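Long-range contacts in GDP-mannose-dependent alpha-(1-6)-phosphatidylinositol monomannoside mannosyltransferase (Corynebacterium glutamicum, PDB 3OKP), which is a glycosyltransferase with the GT-B fold, in which two Rossmann-like domains face each other across a cleft: residues N12-R17 against A51-L56; V143-S148 against E166-G171; S215-M220 against A230-V235; A280-G285 against G309-A314. One frame throughout, in Å; residues are numbered along the deposited sequence.

Overall arrangement
From the N terminus, contact 1 comes first: the loop leaving strand 7-11 meets the end of helix 46-53, closing a loop within the first Rossmann-like domain. Contact 2 follows in that domain, where strand 143-146 pairs with edge strand 164-167 across one beta-alpha-beta crossover. Contact 3 packs helix 213-226 on strand 231-235 in the second domain, and contact 4 joins the loops after strands 275-278 and 306-308. The four loops run in series, none nested or crossing. Contact 4 touches contact 2 at Ser148 and Gly313, linking the domains, and contact 3 through Arg281 and Ser215. Contact 1 stands apart, its centre about 38 Å from that of contact 3.

Contact 1 of 4, residues N12-R17 against A51-L56; sequences NDFPPR and AYDKTL
Pro15 and Pro16 pack against Tyr52 where the loop leaving strand 7-11 meets the end of helix 46-53, in the N-terminal Rossmann-like domain of this GT-B protein. The main interaction is a CH-pi contact: Pro15 CB lies over one face of the phenol ring, 3.7 Å from its centroid and 27° off the ring normal. It sits toward the rim on the hydroxyl side, with Pro15 CB only 3.3 Å from Tyr52 CZ, while Pro15 CG comes beside Tyr52 OH. Tyr52 CG is anti to the backbone N (chi1 -177°), beside the carbonyl carbon, and the ring beyond it has atoms of both prolines over one face. The peptide bond between the two prolines is cis, and Pro16 follows on the same aromatic residue, its CB 4.1 Å from Tyr52 CB. Proline suits both positions, since its compact, rigid ring offers C-H groups without a flexible chain.

Phe14 lies beside them. Its CE2 comes to the edge of the Tyr52 ring, 4.2 Å from Tyr52 CE2. Asp53 OD1 lies at the edge of the Phe14 ring, but the charge of Asp53 is met by a salt bridge from OD2 to Arg62, which also bonds Pro15 O and so spans both sides. Within 51-56, Tyr52 O accepts from both Thr55 N and Thr55 OG1. The apolar boundary is completed tip to tip, with Phe14 CZ 4.2 Å from Leu56 CD1.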
loop_
_atom_site.group_PDB
_atom_site.type_symbol
_atom_site.label_atom_id
_atom_site.label_comp_id
_atom_site.label_asym_id
_atom_site.label_seq_id
_atom_site.Cartn_x
_atom_site.Cartn_y
_atom_site.Cartn_z
ATOM N N ASN A 12 -10.450 -5.468 13.607
ATOM C CA ASN A 12 -10.920 -6.729 13.052
ATOM C C ASN A 12 -9.904 -7.291 12.052
ATOM O O ASN A 12 -10.045 -8.417 11.577
ATOM C CB ASN A 12 -12.279 -6.529 12.371
ATOM C CG ASN A 12 -12.926 -7.838 11.948
ATOM O OD1 ASN A 12 -13.058 -8.764 12.745
ATOM N ND2 ASN A 12 -13.331 -7.917 10.686
ATOM N N ASP A 13 -8.881 -6.497 11.743
ATOM C CA ASP A 13 -7.910 -6.834 10.704
ATOM C C ASP A 13 -6.515 -7.029 11.296
ATOM O O ASP A 13 -5.744 -6.079 11.410
ATOM C CB ASP A 13 -7.859 -5.727 9.642
ATOM C CG ASP A 13 -9.230 -5.362 9.101
ATOM O OD1 ASP A 13 -9.922 -6.248 8.552
ATOM O OD2 ASP A 13 -9.607 -4.175 9.216
ATOM N N PHE A 14 -6.198 -8.261 11.672
ATOM C CA PHE A 14 -4.903 -8.571 12.274
ATOM C C PHE A 14 -4.420 -9.929 11.769
ATOM O O PHE A 14 -5.241 -10.804 11.494
ATOM C CB PHE A 14 -5.018 -8.560 13.806
ATOM C CG PHE A 14 -3.699 -8.412 14.525
ATOM C CD1 PHE A 14 -2.988 -7.215 14.471
ATOM C CD2 PHE A 14 -3.181 -9.464 15.276
ATOM C CE1 PHE A 14 -1.767 -7.075 15.134
ATOM C CE2 PHE A 14 -1.961 -9.332 15.946
ATOM C CZ PHE A 14 -1.256 -8.134 15.875
ATOM N N PRO A 15 -3.091 -10.102 11.609
ATOM C CA PRO A 15 -2.540 -11.431 11.342
ATOM C C PRO A 15 -2.997 -12.461 12.390
ATOM O O PRO A 15 -3.404 -12.067 13.488
ATOM C CB PRO A 15 -1.031 -11.207 11.435
ATOM C CG PRO A 15 -0.839 -9.783 11.089
ATOM C CD PRO A 15 -2.036 -9.068 11.630
ATOM N N PRO A 16 -2.902 -13.772 12.079
ATOM C CA PRO A 16 -2.240 -14.398 10.924
ATOM C C PRO A 16 -2.970 -14.280 9.577
ATOM O O PRO A 16 -2.399 -14.644 8.547
ATOM C CB PRO A 16 -2.115 -15.864 11.349
ATOM C CG PRO A 16 -3.268 -16.083 12.256
ATOM C CD PRO A 16 -3.502 -14.780 12.974
ATOM N N ARG A 17 -4.208 -13.786 9.583
ATOM C CA ARG A 17 -4.950 -13.554 8.339
ATOM C C ARG A 17 -4.170 -12.623 7.406
ATOM O O ARG A 17 -3.591 -11.628 7.850
ATOM C CB ARG A 17 -6.346 -12.987 8.632
ATOM C CG ARG A 17 -7.259 -12.886 7.408
ATOM C CD ARG A 17 -8.659 -12.428 7.791
ATOM N NE ARG A 17 -9.480 -12.148 6.615
ATOM N N ALA A 51 -0.720 -19.341 17.933
ATOM C CA ALA A 51 0.605 -19.620 17.380
ATOM C C ALA A 51 1.302 -18.356 16.881
ATOM O O ALA A 51 2.503 -18.183 17.091
ATOM C CB ALA A 51 0.516 -20.664 16.269
ATOM N N TYR A 52 0.545 -17.476 16.226
ATOM C CA TYR A 52 1.089 -16.210 15.736
ATOM C C TYR A 52 1.441 -15.254 16.877
ATOM O O TYR A 52 2.523 -14.667 16.882
ATOM C CB TYR A 52 0.130 -15.532 14.749
ATOM C CG TYR A 52 0.700 -14.260 14.160
ATOM C CD1 TYR A 52 1.573 -14.306 13.074
ATOM C CD2 TYR A 52 0.382 -13.011 14.701
ATOM C CE1 TYR A 52 2.113 -13.141 12.537
ATOM C CE2 TYR A 52 0.920 -11.842 14.174
ATOM C CZ TYR A 52 1.784 -11.918 13.090
ATOM O OH TYR A 52 2.312 -10.768 12.553
ATOM N N ASP A 53 0.527 -15.107 17.835
ATOM C CA ASP A 53 0.705 -14.193 18.966
ATOM C C ASP A 53 1.911 -14.569 19.833
ATOM O O ASP A 53 2.567 -13.698 20.412
ATOM C CB ASP A 53 -0.572 -14.137 19.817
ATOM C CG ASP A 53 -1.770 -13.569 19.054
ATOM O OD1 ASP A 53 -1.595 -13.062 17.922
ATOM O OD2 ASP A 53 -2.896 -13.639 19.593
ATOM N N LYS A 54 2.191 -15.870 19.900
ATOM C CA LYS A 54 3.342 -16.419 20.618
ATOM C C LYS A 54 4.683 -15.913 20.057
ATOM O O LYS A 54 5.690 -15.891 20.771
ATOM C CB LYS A 54 3.277 -17.956 20.575
ATOM C CG LYS A 54 4.264 -18.702 21.470
ATOM C CD LYS A 54 3.905 -18.606 22.948
ATOM C CE LYS A 54 4.833 -19.476 23.785
ATOM N NZ LYS A 54 4.858 -19.039 25.212
ATOM N N THR A 55 4.686 -15.500 18.788
ATOM C CA THR A 55 5.910 -15.022 18.130
ATOM C C THR A 55 6.202 -13.541 18.391
ATOM O O THR A 55 7.311 -13.070 18.134
ATOM C CB THR A 55 5.893 -15.264 16.593
ATOM O OG1 THR A 55 4.954 -14.378 15.965
ATOM C CG2 THR A 55 5.548 -16.713 16.265
ATOM N N LEU A 56 5.210 -12.820 18.906
ATOM C CA LEU A 56 5.301 -11.367 19.072
ATOM C C LEU A 56 5.913 -10.947 20.414
ATOM O O LEU A 56 5.852 -11.695 21.393
ATOM C CB LEU A 56 3.914 -10.730 18.888
ATOM C CG LEU A 56 3.160 -11.071 17.595
ATOM C CD1 LEU A 56 1.755 -10.473 17.598
ATOM C CD2 LEU A 56 3.934 -10.622 16.352
#

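Contact 2 of 4, residues V143-S148 against E166-G171; sequences VLTYIS and EHLPSG
Glu166, Tyr146 and His167 bury the most surface where strands 143-146 and 164-167 pair in parallel. Glu166 takes part through both its backbone and its side chain: its N bonds Leu144 O at 3.0 Å, and its O accepts from Tyr146 N. The aliphatic part of its side chain lies against Val143, with Glu166 CG 3.7 Å from Val143 CG1, before a bend at chi2 leads the carboxylate away. This suits an edge strand, where the methylenes can pack while the charged end departs.

Tyr146 has CG between its backbone N and carbonyl carbon (chi1 61°), the crowded position. Its ring has His167 CA over one face, 3.8 Å from the centroid, in a CH-pi contact, and Tyr146 OH bonds Gln149. Leu168 N bonds Tyr146 O at 2.8 Å, completing the bridge of Tyr146 with His167. The His167 imidazole extends the pairing beyond the strands: NE2 donates to Ile147 O at 2.9 Å, approaching from above the carbonyl plane, 61° out of it. Pro169 CD covers the centre of one imidazole face, which probably restricts its rotation.

The pair belongs to a right-handed beta-alpha-beta crossover through helix 149-159. Ser148, at the N-cap, caps a backbone N of that helix, its OG also bonding Gly291 O, and Leu152 and Phe155 pack on Tyr146. Strand 112-116 adjoins strand 143-146 on its other edge, and helix 365-377 covers Leu168 and Pro169.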
loop_
_atom_site.group_PDB
_atom_site.type_symbol
_atom_site.label_atom_id
_atom_site.label_comp_id
_atom_site.label_asym_id
_atom_site.label_seq_id
_atom_site.Cartn_x
_atom_site.Cartn_y
_atom_site.Cartn_z
ATOM N N VAL A 143 -7.682 12.222 15.926
ATOM C CA VAL A 143 -6.759 12.163 14.797
ATOM C C VAL A 143 -7.260 11.162 13.761
ATOM O O VAL A 143 -7.409 9.976 14.053
ATOM C CB VAL A 143 -5.319 11.773 15.235
ATOM C CG1 VAL A 143 -4.380 11.744 14.029
ATOM C CG2 VAL A 143 -4.785 12.732 16.298
ATOM N N LEU A 144 -7.530 11.648 12.554
ATOM C CA LEU A 144 -7.880 10.767 11.450
ATOM C C LEU A 144 -6.722 10.692 10.465
ATOM O O LEU A 144 -6.305 11.711 9.906
ATOM C CB LEU A 144 -9.157 11.234 10.747
ATOM C CG LEU A 144 -9.749 10.205 9.778
ATOM C CD1 LEU A 144 -10.694 9.246 10.504
ATOM C CD2 LEU A 144 -10.457 10.891 8.629
ATOM N N THR A 145 -6.196 9.488 10.261
ATOM C CA THR A 145 -5.096 9.308 9.315
ATOM C C THR A 145 -5.596 8.896 7.928
ATOM O O THR A 145 -6.646 8.264 7.798
ATOM C CB THR A 145 -3.992 8.342 9.830
ATOM O OG1 THR A 145 -4.367 6.980 9.592
ATOM C CG2 THR A 145 -3.706 8.562 11.321
ATOM N N TYR A 146 -4.838 9.282 6.903
ATOM C CA TYR A 146 -5.189 9.018 5.511
ATOM C C TYR A 146 -3.940 8.599 4.734
ATOM O O TYR A 146 -2.825 8.966 5.104
ATOM C CB TYR A 146 -5.841 10.257 4.878
ATOM C CG TYR A 146 -4.956 11.492 4.856
ATOM C CD1 TYR A 146 -4.109 11.747 3.778
ATOM C CD2 TYR A 146 -4.972 12.408 5.910
ATOM C CE1 TYR A 146 -3.293 12.878 3.749
ATOM C CE2 TYR A 146 -4.158 13.546 5.889
ATOM C CZ TYR A 146 -3.323 13.770 4.805
ATOM O OH TYR A 146 -2.517 14.887 4.769
ATOM N N ILE A 147 -4.135 7.843 3.657
ATOM C CA ILE A 147 -3.017 7.290 2.880
ATOM C C ILE A 147 -2.494 8.214 1.762
ATOM O O ILE A 147 -1.315 8.158 1.410
ATOM C CB ILE A 147 -3.333 5.867 2.321
ATOM C CG1 ILE A 147 -4.439 5.917 1.256
ATOM C CG2 ILE A 147 -3.687 4.906 3.467
ATOM C CD1 ILE A 147 -4.583 4.639 0.433
ATOM N N SER A 148 -3.371 9.056 1.216
ATOM C CA SER A 148 -2.985 9.999 0.162
ATOM C C SER A 148 -3.815 11.278 0.204
ATOM O O SER A 148 -4.919 11.296 0.751
ATOM C CB SER A 148 -3.107 9.345 -1.221
ATOM O OG SER A 148 -4.434 8.910 -1.470
ATOM N N GLU A 166 -3.989 13.543 9.456
ATOM C CA GLU A 166 -2.564 13.223 9.380
ATOM C C GLU A 166 -2.262 12.197 8.289
ATOM O O GLU A 166 -2.932 11.170 8.189
ATOM C CB GLU A 166 -2.056 12.706 10.731
ATOM C CG GLU A 166 -2.125 13.712 11.877
ATOM C CD GLU A 166 -0.991 14.730 11.860
ATOM O OE1 GLU A 166 -0.018 14.552 11.093
ATOM O OE2 GLU A 166 -1.075 15.714 12.623
ATOM N N HIS A 167 -1.247 12.485 7.477
ATOM C CA HIS A 167 -0.831 11.590 6.398
ATOM C C HIS A 167 -0.061 10.390 6.954
ATOM O O HIS A 167 1.070 10.530 7.429
ATOM C CB HIS A 167 0.007 12.361 5.363
ATOM C CG HIS A 167 0.305 11.587 4.112
ATOM N ND1 HIS A 167 1.556 11.570 3.531
ATOM C CD2 HIS A 167 -0.483 10.811 3.331
ATOM C CE1 HIS A 167 1.524 10.817 2.445
ATOM N NE2 HIS A 167 0.300 10.341 2.304
ATOM N N LEU A 168 -0.686 9.215 6.911
ATOM C CA LEU A 168 -0.042 7.991 7.390
ATOM C C LEU A 168 -0.227 6.814 6.424
ATOM O O LEU A 168 -0.975 5.872 6.715
ATOM C CB LEU A 168 -0.513 7.635 8.810
ATOM C CG LEU A 168 0.382 6.697 9.634
ATOM C CD1 LEU A 168 1.689 7.368 10.028
ATOM C CD2 LEU A 168 -0.350 6.184 10.869
ATOM N N PRO A 169 0.446 6.874 5.259
ATOM C CA PRO A 169 0.442 5.752 4.329
ATOM C C PRO A 169 1.386 4.651 4.794
ATOM O O PRO A 169 2.197 4.871 5.692
ATOM C CB PRO A 169 0.982 6.377 3.042
ATOM C CG PRO A 169 1.893 7.451 3.519
ATOM C CD PRO A 169 1.233 8.011 4.739
ATOM N N SER A 170 1.282 3.481 4.172
ATOM C CA SER A 170 2.242 2.407 4.388
ATOM C C SER A 170 3.654 2.875 4.042
ATOM O O SER A 170 3.846 3.721 3.160
ATOM C CB SER A 170 1.879 1.192 3.532
ATOM O OG SER A 170 2.830 0.153 3.691
ATOM N N GLY A 171 4.636 2.334 4.752
ATOM C CA GLY A 171 6.028 2.506 4.373
ATOM C C GLY A 171 6.464 1.377 3.458
ATOM O O GLY A 171 5.670 0.496 3.121
HETATM O O HOH W 1 -4.336 5.994 7.184
#

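Contact 3 of 4, residues S215-M220 against A230-V235; sequences SLIKAM and AQLLIV
Helix 215-220, carrying Leu216, Ile217 and Met220, runs nearly antiparallel to strand 231-235, at 165° with 10.2 Å between the axes, and packs on it through Leu232 and Ile234. No hydrogen bond crosses; the joint is made chiefly by apolar side chains. Leu232 makes most of the contacts. Its CG is anti to the backbone N (chi1 175°), and its two methyls divide the work: CD2 touches Leu216 CB and Met220 CG, each at 3.8 Å, while CD1 lies 4.0 Å from Leu216 CG. A branched leucine suits the place because it can reach residues one helical turn apart. Met220, bent at chi2 and chi3, brings SD to 3.9 Å from Leu232 CB, and CE reaches the Ala230 backbone. The long, flexible thioether lets one side chain touch both residues. Farther along, Ile217 CD1 meets Ile234 CD1 at 3.8 Å, the two side chains crossing at about a right angle.

Helix and strand belong to a beta-alpha-beta unit of the second Rossmann-like domain, and Val235, ending the strand, touches guanosine-5'-diphosphate-alpha-D-mannose. Strand 231-235 lies between strands 200-204 and 255-259; helix 331-342 flanks Leu216 and Ala219.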
loop_
_atom_site.group_PDB
_atom_site.type_symbol
_atom_site.label_atom_id
_atom_site.label_comp_id
_atom_site.label_asym_id
_atom_site.label_seq_id
_atom_site.Cartn_x
_atom_site.Cartn_y
_atom_site.Cartn_z
ATOM N N SER A 215 -3.057 -1.505 -21.076
ATOM C CA SER A 215 -2.456 -0.306 -21.670
ATOM C C SER A 215 -1.008 -0.570 -22.086
ATOM O O SER A 215 -0.580 -0.161 -23.170
ATOM C CB SER A 215 -2.513 0.869 -20.691
ATOM O OG SER A 215 -3.841 1.142 -20.283
ATOM N N LEU A 216 -0.269 -1.261 -21.216
ATOM C CA LEU A 216 1.113 -1.673 -21.480
ATOM C C LEU A 216 1.225 -2.586 -22.701
ATOM O O LEU A 216 2.088 -2.378 -23.565
ATOM C CB LEU A 216 1.703 -2.364 -20.240
ATOM C CG LEU A 216 2.807 -1.719 -19.382
ATOM C CD1 LEU A 216 2.993 -0.213 -19.591
ATOM C CD2 LEU A 216 2.625 -2.051 -17.897
ATOM N N ILE A 217 0.351 -3.592 -22.767
ATOM C CA ILE A 217 0.319 -4.536 -23.886
ATOM C C ILE A 217 0.033 -3.821 -25.213
ATOM O O ILE A 217 0.658 -4.122 -26.235
ATOM C CB ILE A 217 -0.695 -5.688 -23.629
ATOM C CG1 ILE A 217 -0.139 -6.656 -22.571
ATOM C CG2 ILE A 217 -1.027 -6.431 -24.917
ATOM C CD1 ILE A 217 -1.190 -7.555 -21.923
ATOM N N LYS A 218 -0.891 -2.864 -25.182
ATOM C CA LYS A 218 -1.259 -2.099 -26.376
ATOM C C LYS A 218 -0.145 -1.158 -26.840
ATOM O O LYS A 218 -0.077 -0.800 -28.016
ATOM C CB LYS A 218 -2.567 -1.333 -26.148
ATOM C CG LYS A 218 -3.802 -2.233 -26.114
ATOM C CD LYS A 218 -5.074 -1.451 -25.835
ATOM C CE LYS A 218 -6.257 -2.385 -25.620
ATOM N NZ LYS A 218 -7.545 -1.631 -25.526
ATOM N N ALA A 219 0.726 -0.770 -25.911
ATOM C CA ALA A 219 1.877 0.076 -26.228
ATOM C C ALA A 219 3.073 -0.722 -26.764
ATOM O O ALA A 219 3.979 -0.147 -27.378
ATOM C CB ALA A 219 2.285 0.898 -25.007
ATOM N N MET A 220 3.067 -2.038 -26.547
ATOM C CA MET A 220 4.214 -2.879 -26.921
ATOM C C MET A 220 4.623 -2.902 -28.412
ATOM O O MET A 220 5.816 -2.853 -28.701
ATOM C CB MET A 220 4.107 -4.300 -26.347
ATOM C CG MET A 220 4.445 -4.403 -24.852
ATOM S SD MET A 220 6.060 -3.740 -24.357
ATOM C CE MET A 220 7.163 -5.014 -24.965
ATOM N N ALA A 230 12.862 -6.303 -26.542
ATOM C CA ALA A 230 12.237 -5.759 -25.331
ATOM C C ALA A 230 11.219 -6.727 -24.739
ATOM O O ALA A 230 10.396 -7.293 -25.458
ATOM C CB ALA A 230 11.583 -4.414 -25.618
ATOM N N GLN A 231 11.282 -6.908 -23.424
ATOM C CA GLN A 231 10.405 -7.843 -22.729
ATOM C C GLN A 231 9.551 -7.132 -21.694
ATOM O O GLN A 231 10.069 -6.412 -20.827
ATOM C CB GLN A 231 11.211 -8.962 -22.057
ATOM C CG GLN A 231 11.994 -9.848 -23.022
ATOM C CD GLN A 231 11.099 -10.720 -23.892
ATOM O OE1 GLN A 231 10.035 -11.170 -23.460
ATOM N NE2 GLN A 231 11.533 -10.964 -25.122
ATOM N N LEU A 232 8.243 -7.334 -21.800
ATOM C CA LEU A 232 7.302 -6.896 -20.781
ATOM C C LEU A 232 6.982 -8.071 -19.869
ATOM O O LEU A 232 6.419 -9.082 -20.307
ATOM C CB LEU A 232 6.020 -6.341 -21.414
ATOM C CG LEU A 232 4.859 -5.948 -20.484
ATOM C CD1 LEU A 232 5.262 -4.863 -19.485
ATOM C CD2 LEU A 232 3.656 -5.502 -21.299
ATOM N N LEU A 233 7.358 -7.937 -18.602
ATOM C CA LEU A 233 7.099 -8.977 -17.618
ATOM C C LEU A 233 5.868 -8.625 -16.803
ATOM O O LEU A 233 5.854 -7.637 -16.067
ATOM C CB LEU A 233 8.310 -9.182 -16.701
ATOM C CG LEU A 233 9.673 -9.455 -17.349
ATOM C CD1 LEU A 233 10.736 -9.564 -16.275
ATOM C CD2 LEU A 233 9.650 -10.719 -18.211
ATOM N N ILE A 234 4.832 -9.439 -16.955
ATOM C CA ILE A 234 3.605 -9.262 -16.201
ATOM C C ILE A 234 3.622 -10.213 -15.006
ATOM O O ILE A 234 3.467 -11.432 -15.152
ATOM C CB ILE A 234 2.355 -9.421 -17.104
ATOM C CG1 ILE A 234 2.322 -8.287 -18.140
ATOM C CG2 ILE A 234 1.081 -9.419 -16.269
ATOM C CD1 ILE A 234 1.405 -8.532 -19.318
ATOM N N VAL A 235 3.855 -9.637 -13.830
ATOM C CA VAL A 235 3.978 -10.400 -12.588
ATOM C C VAL A 235 2.724 -10.211 -11.744
ATOM O O VAL A 235 2.356 -9.082 -11.403
ATOM C CB VAL A 235 5.241 -9.987 -11.781
ATOM C CG1 VAL A 235 5.336 -10.763 -10.468
ATOM C CG2 VAL A 235 6.503 -10.196 -12.609
#

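Contact 4 of 4, residues A280-G285 against G309-A314; sequences ARTRGG and GTSGGA
Ala280, Thr282 and Ser311 hold together two loops that leave the C-terminal ends of strands 275-278 and 306-308 in the second Rossmann-like domain. The tight part is where Gly309 and Ser311 press on Ala280. Gly309, having no side chain, lets its CA come to 3.3 Å from Ala280 O as a C-H...O contact. Ser311 N gives the same oxygen a weak hydrogen bond, and Ala280 CB packs 3.9 Å from Ser311 CB, an approach that these two small residues allow. The compact Ser311 places OG anti to its backbone N (chi1 -174°), which carries it across to Thr282. There Thr282 OG1 and Ser311 OG are bonded at 2.8 Å, with Glu290 N also bonding the serine oxygen. Ser311 opens a type II' turn closed by Ala314 N to Ser311 O; Gly312, with its phi of 50°, fits the second position.

The rest is looser and wet, and water reaches even Ala280 O, which lies 2.7 Å from water 2. Water 4 takes a hydrogen bond from Thr282 N, 2.8 Å away, and gives one to Thr310 OG1. Water 3 joins Arg281 O to Ser311 OG, and water 5 spans Thr282 OG1 and Gly312 N. Arg281 turns from the other loop toward Asp214, its salt-bridge partner.

With few apolar atoms meeting, the loops are matched through short hydroxyls, backbone groups and waters. Such a network suggests a joint set largely by directional polar contacts, several through water, in which Thr310 OG1 takes protons from water and probably gives its own to Glu327.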
loop_
_atom_site.group_PDB
_atom_site.type_symbol
_atom_site.label_atom_id
_atom_site.label_comp_id
_atom_site.label_asym_id
_atom_site.label_seq_id
_atom_site.Cartn_x
_atom_site.Cartn_y
_atom_site.Cartn_z
ATOM N N ALA A 280 -1.782 2.958 -13.962
ATOM C CA ALA A 280 -3.089 2.859 -13.310
ATOM C C ALA A 280 -4.079 3.907 -13.819
ATOM O O ALA A 280 -3.733 5.082 -13.968
ATOM C CB ALA A 280 -2.934 2.968 -11.791
ATOM N N ARG A 281 -5.302 3.463 -14.099
ATOM C CA ARG A 281 -6.388 4.361 -14.488
ATOM C C ARG A 281 -7.569 4.218 -13.531
ATOM O O ARG A 281 -7.816 3.134 -12.992
ATOM C CB ARG A 281 -6.831 4.110 -15.937
ATOM C CG ARG A 281 -7.520 2.770 -16.176
ATOM C CD ARG A 281 -8.092 2.684 -17.584
ATOM N NE ARG A 281 -8.710 1.385 -17.842
ATOM C CZ ARG A 281 -8.054 0.298 -18.242
ATOM N NH1 ARG A 281 -6.742 0.338 -18.436
ATOM N NH2 ARG A 281 -8.714 -0.836 -18.448
ATOM N N THR A 282 -8.288 5.315 -13.317
ATOM C CA THR A 282 -9.494 5.292 -12.493
ATOM C C THR A 282 -10.670 4.752 -13.303
ATOM O O THR A 282 -10.898 5.170 -14.440
ATOM C CB THR A 282 -9.807 6.685 -11.909
ATOM O OG1 THR A 282 -8.706 7.107 -11.099
ATOM C CG2 THR A 282 -11.072 6.653 -11.049
ATOM N N ARG A 283 -11.390 3.805 -12.706
ATOM C CA ARG A 283 -12.545 3.164 -13.325
ATOM C C ARG A 283 -13.702 3.093 -12.331
ATOM O O ARG A 283 -13.692 3.778 -11.305
ATOM C CB ARG A 283 -12.180 1.747 -13.776
ATOM C CG ARG A 283 -11.296 1.673 -15.009
ATOM C CD ARG A 283 -10.759 0.266 -15.226
ATOM N NE ARG A 283 -11.696 -0.766 -14.781
ATOM C CZ ARG A 283 -12.561 -1.407 -15.561
ATOM N NH1 ARG A 283 -12.633 -1.149 -16.862
ATOM N NH2 ARG A 283 -13.356 -2.321 -15.033
ATOM N N GLY A 284 -14.690 2.255 -12.643
ATOM C CA GLY A 284 -15.811 1.976 -11.746
ATOM C C GLY A 284 -16.564 3.211 -11.292
ATOM O O GLY A 284 -16.973 3.302 -10.134
ATOM N N GLY A 285 -16.737 4.162 -12.208
ATOM C CA GLY A 285 -17.451 5.405 -11.927
ATOM C C GLY A 285 -16.750 6.312 -10.934
ATOM O O GLY A 285 -17.398 7.106 -10.256
ATOM N N GLY A 309 0.638 5.758 -13.276
ATOM C CA GLY A 309 -0.593 6.231 -13.903
ATOM C C GLY A 309 -1.166 7.462 -13.228
ATOM O O GLY A 309 -0.628 7.949 -12.227
ATOM N N THR A 310 -2.262 7.963 -13.786
ATOM C CA THR A 310 -2.904 9.184 -13.301
ATOM C C THR A 310 -3.931 8.920 -12.199
ATOM O O THR A 310 -4.440 9.862 -11.592
ATOM C CB THR A 310 -3.610 9.937 -14.448
ATOM O OG1 THR A 310 -4.515 9.046 -15.112
ATOM C CG2 THR A 310 -2.594 10.483 -15.452
ATOM N N SER A 311 -4.228 7.647 -11.945
ATOM C CA SER A 311 -5.290 7.257 -11.012
ATOM C C SER A 311 -5.008 7.600 -9.554
ATOM O O SER A 311 -3.955 7.249 -9.018
ATOM C CB SER A 311 -5.575 5.760 -11.116
ATOM O OG SER A 311 -6.691 5.403 -10.316
ATOM N N GLY A 312 -5.966 8.278 -8.927
ATOM C CA GLY A 312 -5.953 8.528 -7.485
ATOM C C GLY A 312 -4.674 9.098 -6.910
ATOM O O GLY A 312 -4.233 10.180 -7.303
ATOM N N GLY A 313 -4.083 8.363 -5.970
ATOM C CA GLY A 313 -2.859 8.796 -5.297
ATOM C C GLY A 313 -1.566 8.341 -5.953
ATOM O O GLY A 313 -0.484 8.621 -5.440
ATOM N N ALA A 314 -1.672 7.644 -7.087
ATOM C CA ALA A 314 -0.492 7.144 -7.815
ATOM C C ALA A 314 0.585 8.201 -8.115
ATOM O O ALA A 314 1.767 7.946 -7.867
ATOM C CB ALA A 314 -0.900 6.410 -9.096
HETATM O O HOH W 2 -3.637 6.223 -16.429
HETATM O O HOH W 3 -6.427 2.481 -10.933
HETATM O O HOH W 4 -7.273 7.742 -14.313
HETATM O O HOH W 5 -8.362 9.652 -10.381
#